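Long-range contacts in phosphonate monoester hydrolase (Ruegeria pomeroyi, PDB 4UPK), which belongs to the sulfatase family of the alkaline phosphatase clan, enzymes built round a central mixed beta sheet flanked by helices: residues Ala215-Gln220 with Leu237-Pro242; Asp219-Asn224 with Gly325-His330. All coordinates share one frame; numbering follows the deposited sequence.

Contact 1 (Ala215-Gln220 with Leu237-Pro242); sequences AFLTDQ and LTYIRP
Tyr-239 reaches across from its strand to the helix and meets Thr-218 with the rim of its ring: OG1 of Thr-218 lies close to the ring plane, and the two side chains cross at about a right angle. The phenol OH of Tyr-239 donates to Thr-218 OG1 over 2.9 Å. OG1 stands beside its own backbone N (chi1 -47°), where it also hydrogen-bonds to the carbonyl O of Thr-214 one turn back, so the threonine hydroxyl joins the tyrosine to the helix backbone in a buried setting. The contact continues past the hydroxyl onto carbon, with Thr-218 OG1 3.3 Å from Tyr-239 CE1.

Leu-217 packs next to this pair. Its chi1 of -171° sets CG anti to the backbone N, toward the strand; from there chi2 places the delta methyls, and Leu-217 CD2 comes within 3.1 Å of the carbonyl O of Thr-238, a tight approach of a methyl to a backbone oxygen. The same CD2 is 4.4 Å from Tyr-239 CD1, standing oblique to the ring. Leu-217 also slides past Leu-237 in the opposite direction, Leu-217 CG to Leu-237 CD1 at 3.8 Å.

Helix 215-220 and strand 237-239 run nearly antiparallel, their axes at 172° and 9.4 Å apart. The helix thus lies along the strand on one side of the central sheet, where strand 234-239 sits in parallel between strands 35-41 and 125-127. Thr-161 of strand 158-162 and Met-163 in the loop after it touch Leu-217, and His-323 and Arg-326 of helix 303-333 touch Thr-218.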
loop_
_atom_site.group_PDB
_atom_site.type_symbol
_atom_site.label_atom_id
_atom_site.label_comp_id
_atom_site.label_asym_id
_atom_site.label_seq_id
_atom_site.Cartn_x
_atom_site.Cartn_y
_atom_site.Cartn_z
ATOM N N ALA A 215 17.470 35.385 -10.986
ATOM C CA ALA A 215 18.752 35.537 -10.282
ATOM C C ALA A 215 18.753 34.747 -8.975
ATOM O O ALA A 215 19.705 34.021 -8.691
ATOM C CB ALA A 215 19.036 37.010 -9.998
ATOM N N PHE A 216 17.679 34.898 -8.191
ATOM C CA PHE A 216 17.504 34.232 -6.904
ATOM C C PHE A 216 17.567 32.710 -7.018
ATOM O O PHE A 216 18.268 32.088 -6.207
ATOM C CB PHE A 216 16.224 34.723 -6.192
ATOM C CG PHE A 216 15.943 34.015 -4.897
ATOM C CD1 PHE A 216 16.561 34.420 -3.718
ATOM C CD2 PHE A 216 15.127 32.883 -4.867
ATOM C CE1 PHE A 216 16.355 33.717 -2.523
ATOM C CE2 PHE A 216 14.927 32.179 -3.677
ATOM C CZ PHE A 216 15.526 32.610 -2.507
ATOM N N LEU A 217 16.855 32.110 -8.002
ATOM C CA LEU A 217 16.855 30.642 -8.187
ATOM C C LEU A 217 18.241 30.117 -8.553
ATOM O O LEU A 217 18.682 29.123 -7.989
ATOM C CB LEU A 217 15.791 30.184 -9.210
ATOM C CG LEU A 217 15.533 28.680 -9.330
ATOM C CD1 LEU A 217 15.090 28.040 -7.996
ATOM C CD2 LEU A 217 14.529 28.411 -10.372
ATOM N N THR A 218 18.944 30.834 -9.442
ATOM C CA THR A 218 20.318 30.559 -9.872
ATOM C C THR A 218 21.255 30.643 -8.664
ATOM O O THR A 218 22.131 29.783 -8.506
ATOM C CB THR A 218 20.750 31.533 -10.985
ATOM O OG1 THR A 218 19.708 31.592 -11.959
ATOM C CG2 THR A 218 22.067 31.113 -11.640
ATOM N N ASP A 219 21.064 31.675 -7.814
ATOM C CA ASP A 219 21.836 31.842 -6.585
ATOM C C ASP A 219 21.626 30.662 -5.629
ATOM O O ASP A 219 22.597 30.182 -5.067
ATOM C CB ASP A 219 21.501 33.177 -5.896
ATOM C CG ASP A 219 22.006 34.430 -6.598
ATOM O OD1 ASP A 219 22.843 34.307 -7.525
ATOM O OD2 ASP A 219 21.536 35.513 -6.255
ATOM N N GLN A 220 20.390 30.159 -5.502
ATOM C CA GLN A 220 20.047 29.000 -4.663
ATOM C C GLN A 220 20.700 27.707 -5.163
ATOM O O GLN A 220 21.208 26.929 -4.352
ATOM C CB GLN A 220 18.528 28.854 -4.474
ATOM C CG GLN A 220 17.858 30.000 -3.683
ATOM C CD GLN A 220 18.700 30.601 -2.587
ATOM O OE1 GLN A 220 19.270 31.692 -2.730
ATOM N NE2 GLN A 220 18.819 29.900 -1.478
ATOM N N LEU A 237 16.513 22.037 -12.427
ATOM C CA LEU A 237 16.400 23.489 -12.276
ATOM C C LEU A 237 15.372 24.035 -13.292
ATOM O O LEU A 237 15.476 23.785 -14.496
ATOM C CB LEU A 237 17.810 24.112 -12.394
ATOM C CG LEU A 237 18.011 25.637 -12.456
ATOM C CD1 LEU A 237 17.867 26.292 -11.090
ATOM C CD2 LEU A 237 19.395 25.954 -12.997
ATOM N N THR A 238 14.334 24.720 -12.761
ATOM C CA THR A 238 13.155 25.190 -13.482
ATOM C C THR A 238 12.904 26.698 -13.376
ATOM O O THR A 238 12.428 27.200 -12.350
ATOM C CB THR A 238 11.920 24.388 -13.015
ATOM O OG1 THR A 238 11.741 24.633 -11.623
ATOM C CG2 THR A 238 12.043 22.873 -13.270
ATOM N N TYR A 239 13.186 27.402 -14.468
ATOM C CA TYR A 239 12.976 28.837 -14.587
ATOM C C TYR A 239 11.595 29.095 -15.145
ATOM O O TYR A 239 11.269 28.604 -16.222
ATOM C CB TYR A 239 14.014 29.466 -15.532
ATOM C CG TYR A 239 15.439 29.387 -15.039
ATOM C CD1 TYR A 239 15.910 30.273 -14.077
ATOM C CD2 TYR A 239 16.337 28.460 -15.577
ATOM C CE1 TYR A 239 17.234 30.234 -13.643
ATOM C CE2 TYR A 239 17.668 28.418 -15.159
ATOM C CZ TYR A 239 18.113 29.316 -14.192
ATOM O OH TYR A 239 19.418 29.331 -13.771
ATOM N N ILE A 240 10.797 29.871 -14.417
ATOM C CA ILE A 240 9.463 30.275 -14.814
ATOM C C ILE A 240 9.513 31.256 -15.970
ATOM O O ILE A 240 8.753 31.116 -16.915
ATOM C CB ILE A 240 8.617 30.790 -13.595
ATOM C CG1 ILE A 240 7.117 30.983 -13.969
ATOM C CG2 ILE A 240 9.214 32.033 -12.924
ATOM C CD1 ILE A 240 6.400 29.637 -14.392
ATOM N N ARG A 241 10.438 32.244 -15.891
ATOM C CA ARG A 241 10.668 33.273 -16.887
ATOM C C ARG A 241 11.237 32.700 -18.181
ATOM O O ARG A 241 12.071 31.793 -18.105
ATOM C CB ARG A 241 11.605 34.371 -16.340
ATOM C CG ARG A 241 11.096 35.087 -15.093
ATOM C CD ARG A 241 9.693 35.621 -15.226
ATOM N NE ARG A 241 9.328 36.436 -14.074
ATOM C CZ ARG A 241 8.303 37.283 -14.042
ATOM N NH1 ARG A 241 7.548 37.468 -15.120
ATOM N NH2 ARG A 241 8.042 37.971 -12.942
ATOM N N PRO A 242 10.827 33.205 -19.383
ATOM C CA PRO A 242 9.800 34.245 -19.654
ATOM C C PRO A 242 8.384 33.700 -19.479
ATOM O O PRO A 242 8.067 32.632 -20.000
ATOM C CB PRO A 242 10.114 34.654 -21.100
ATOM C CG PRO A 242 10.619 33.363 -21.739
ATOM C CD PRO A 242 11.389 32.655 -20.648
#

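Contact 2 (Asp219-Asn224 with Gly325-His330); sequences DQFLAN and GRVIAH
Arg-326 turns the edge of its guanidinium to Asp-219 and gives one of its faces to Leu-222. In the salt bridge both terminal nitrogens converge on a single carboxylate oxygen: Arg-326 NH2 reaches Asp-219 OD1 at 2.7 Å with an N-H...O angle of 155°, nearly along the C-O axis and in the guanidinium plane, while NH1 adds a weak bond to OD1 at 3.0 Å. The carboxylate and guanidinium planes stand 78° apart, so this is not a flat, two-oxygen pairing. Leu-222 CD1 rests over the guanidinium, displaced toward its rim and 3.4 Å from Arg-326 NH2. The other methyl, Leu-222 CD2, packs 3.6 Å from His-330 CB, so the two branches of one leucine bridge residues a turn apart on the facing helix.

Deeper in, Phe-221 and Val-327 cross at about a right angle, with Phe-221 CE2 3.6 Å from Val-327 CG1. The CA-CB bond of Phe-221 is directed at the facing helix, and CG lies anti to the backbone N, which carries the ring to Val-327.

These residues join two helices on one side of the central sheet of the alkaline phosphatase-like fold. The short segments run almost parallel, at 13° and 10.5 Å between axes.

Further out, His-323, one turn earlier on the same helix, offers ND1 to Arg-326 NH1, which helps set the guanidinium. Phe-221 meets Phe-128 edge-to-face and, like Val-327, lies on Leu-237 of the central sheet. Beyond Leu-222, its carbonyl O accepts a hydrogen bond from Asn-177 ND2 of the second subunit.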
loop_
_atom_site.group_PDB
_atom_site.type_symbol
_atom_site.label_atom_id
_atom_site.label_comp_id
_atom_site.label_asym_id
_atom_site.label_seq_id
_atom_site.Cartn_x
_atom_site.Cartn_y
_atom_site.Cartn_z
ATOM N N ASP A 219 21.064 31.675 -7.814
ATOM C CA ASP A 219 21.836 31.842 -6.585
ATOM C C ASP A 219 21.626 30.662 -5.629
ATOM O O ASP A 219 22.597 30.182 -5.067
ATOM C CB ASP A 219 21.501 33.177 -5.896
ATOM C CG ASP A 219 22.006 34.430 -6.598
ATOM O OD1 ASP A 219 22.843 34.307 -7.525
ATOM O OD2 ASP A 219 21.536 35.513 -6.255
ATOM N N GLN A 220 20.390 30.159 -5.502
ATOM C CA GLN A 220 20.047 29.000 -4.663
ATOM C C GLN A 220 20.700 27.707 -5.163
ATOM O O GLN A 220 21.208 26.929 -4.352
ATOM C CB GLN A 220 18.528 28.854 -4.474
ATOM C CG GLN A 220 17.858 30.000 -3.683
ATOM C CD GLN A 220 18.700 30.601 -2.587
ATOM O OE1 GLN A 220 19.270 31.692 -2.730
ATOM N NE2 GLN A 220 18.819 29.900 -1.478
ATOM N N PHE A 221 20.739 27.513 -6.494
ATOM C CA PHE A 221 21.448 26.408 -7.160
ATOM C C PHE A 221 22.947 26.477 -6.823
ATOM O O PHE A 221 23.530 25.490 -6.375
ATOM C CB PHE A 221 21.245 26.495 -8.691
ATOM C CG PHE A 221 21.982 25.457 -9.496
ATOM C CD1 PHE A 221 21.394 24.221 -9.774
ATOM C CD2 PHE A 221 23.265 25.709 -9.980
ATOM C CE1 PHE A 221 22.081 23.257 -10.533
ATOM C CE2 PHE A 221 23.960 24.737 -10.717
ATOM C CZ PHE A 221 23.362 23.524 -10.994
ATOM N N LEU A 222 23.561 27.661 -7.018
ATOM C CA LEU A 222 24.986 27.889 -6.739
ATOM C C LEU A 222 25.356 27.892 -5.234
ATOM O O LEU A 222 26.516 27.644 -4.892
ATOM C CB LEU A 222 25.497 29.145 -7.448
ATOM C CG LEU A 222 25.401 29.135 -8.977
ATOM C CD1 LEU A 222 25.587 30.540 -9.539
ATOM C CD2 LEU A 222 26.400 28.182 -9.585
ATOM N N ALA A 223 24.373 28.139 -4.351
ATOM C CA ALA A 223 24.579 28.108 -2.894
ATOM C C ALA A 223 24.508 26.665 -2.377
ATOM O O ALA A 223 24.914 26.397 -1.248
ATOM C CB ALA A 223 23.516 28.963 -2.194
ATOM N N ASN A 224 23.966 25.734 -3.195
ATOM C CA ASN A 224 23.745 24.353 -2.789
ATOM C C ASN A 224 24.519 23.284 -3.536
ATOM O O ASN A 224 24.767 22.213 -2.972
ATOM C CB ASN A 224 22.256 24.044 -2.790
ATOM C CG ASN A 224 21.512 24.681 -1.650
ATOM O OD1 ASN A 224 21.550 24.215 -0.509
ATOM N ND2 ASN A 224 20.785 25.736 -1.953
ATOM N N GLY A 325 24.439 30.832 -18.072
ATOM C CA GLY A 325 25.884 30.958 -18.271
ATOM C C GLY A 325 26.672 30.759 -16.983
ATOM O O GLY A 325 27.742 30.155 -16.993
ATOM N N ARG A 326 26.121 31.222 -15.855
ATOM C CA ARG A 326 26.696 31.067 -14.511
ATOM C C ARG A 326 26.661 29.606 -14.075
ATOM O O ARG A 326 27.570 29.176 -13.380
ATOM C CB ARG A 326 25.928 31.912 -13.485
ATOM C CG ARG A 326 26.044 33.421 -13.638
ATOM C CD ARG A 326 25.015 34.092 -12.735
ATOM N NE ARG A 326 25.381 33.954 -11.326
ATOM C CZ ARG A 326 24.536 34.012 -10.302
ATOM N NH1 ARG A 326 23.237 34.189 -10.509
ATOM N NH2 ARG A 326 24.983 33.896 -9.061
ATOM N N VAL A 327 25.582 28.867 -14.432
ATOM C CA VAL A 327 25.385 27.437 -14.139
ATOM C C VAL A 327 26.444 26.621 -14.921
ATOM O O VAL A 327 27.101 25.757 -14.343
ATOM C CB VAL A 327 23.930 26.970 -14.424
ATOM C CG1 VAL A 327 23.783 25.461 -14.215
ATOM C CG2 VAL A 327 22.926 27.730 -13.553
ATOM N N ILE A 328 26.626 26.937 -16.221
ATOM C CA ILE A 328 27.636 26.317 -17.090
ATOM C C ILE A 328 29.035 26.614 -16.550
ATOM O O ILE A 328 29.821 25.684 -16.437
ATOM C CB ILE A 328 27.475 26.744 -18.596
ATOM C CG1 ILE A 328 26.097 26.329 -19.204
ATOM C CG2 ILE A 328 28.660 26.270 -19.463
ATOM C CD1 ILE A 328 25.708 24.779 -19.128
ATOM N N ALA A 329 29.337 27.903 -16.209
ATOM C CA ALA A 329 30.627 28.342 -15.661
ATOM C C ALA A 329 30.991 27.564 -14.404
ATOM O O ALA A 329 32.150 27.178 -14.263
ATOM C CB ALA A 329 30.623 29.846 -15.372
ATOM N N HIS A 330 30.007 27.288 -13.523
ATOM C CA HIS A 330 30.188 26.484 -12.311
ATOM C C HIS A 330 30.673 25.070 -12.651
ATOM O O HIS A 330 31.544 24.550 -11.957
ATOM C CB HIS A 330 28.869 26.393 -11.510
ATOM C CG HIS A 330 28.941 25.448 -10.346
ATOM N ND1 HIS A 330 29.669 25.757 -9.201
ATOM C CD2 HIS A 330 28.418 24.206 -10.213
ATOM C CE1 HIS A 330 29.555 24.704 -8.407
ATOM N NE2 HIS A 330 28.808 23.746 -8.968
#

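Contacts 1 and 2 use successive turns of helix 213-224 and share Asp-219 and Gln-220; their centres are about 10 Å apart. In contact 1 the helix faces strand 234-239, in contact 2 helix 303-333, so strand and two helices meet as a three-way packing. The seam lies at Thr-218 and Tyr-239: Thr-218 CG2 is 3.5 Å from Arg-326 NH1 and 4.0 Å from Val-327 CG2, and Tyr-239 OH is 3.9 Å from the same CG2 of Val-327. Contact 1 is buried, its centre about 15 Å from the centre of the chain; contact 2, whose centre lies about 22 Å from it, is partly exposed and borders the second subunit.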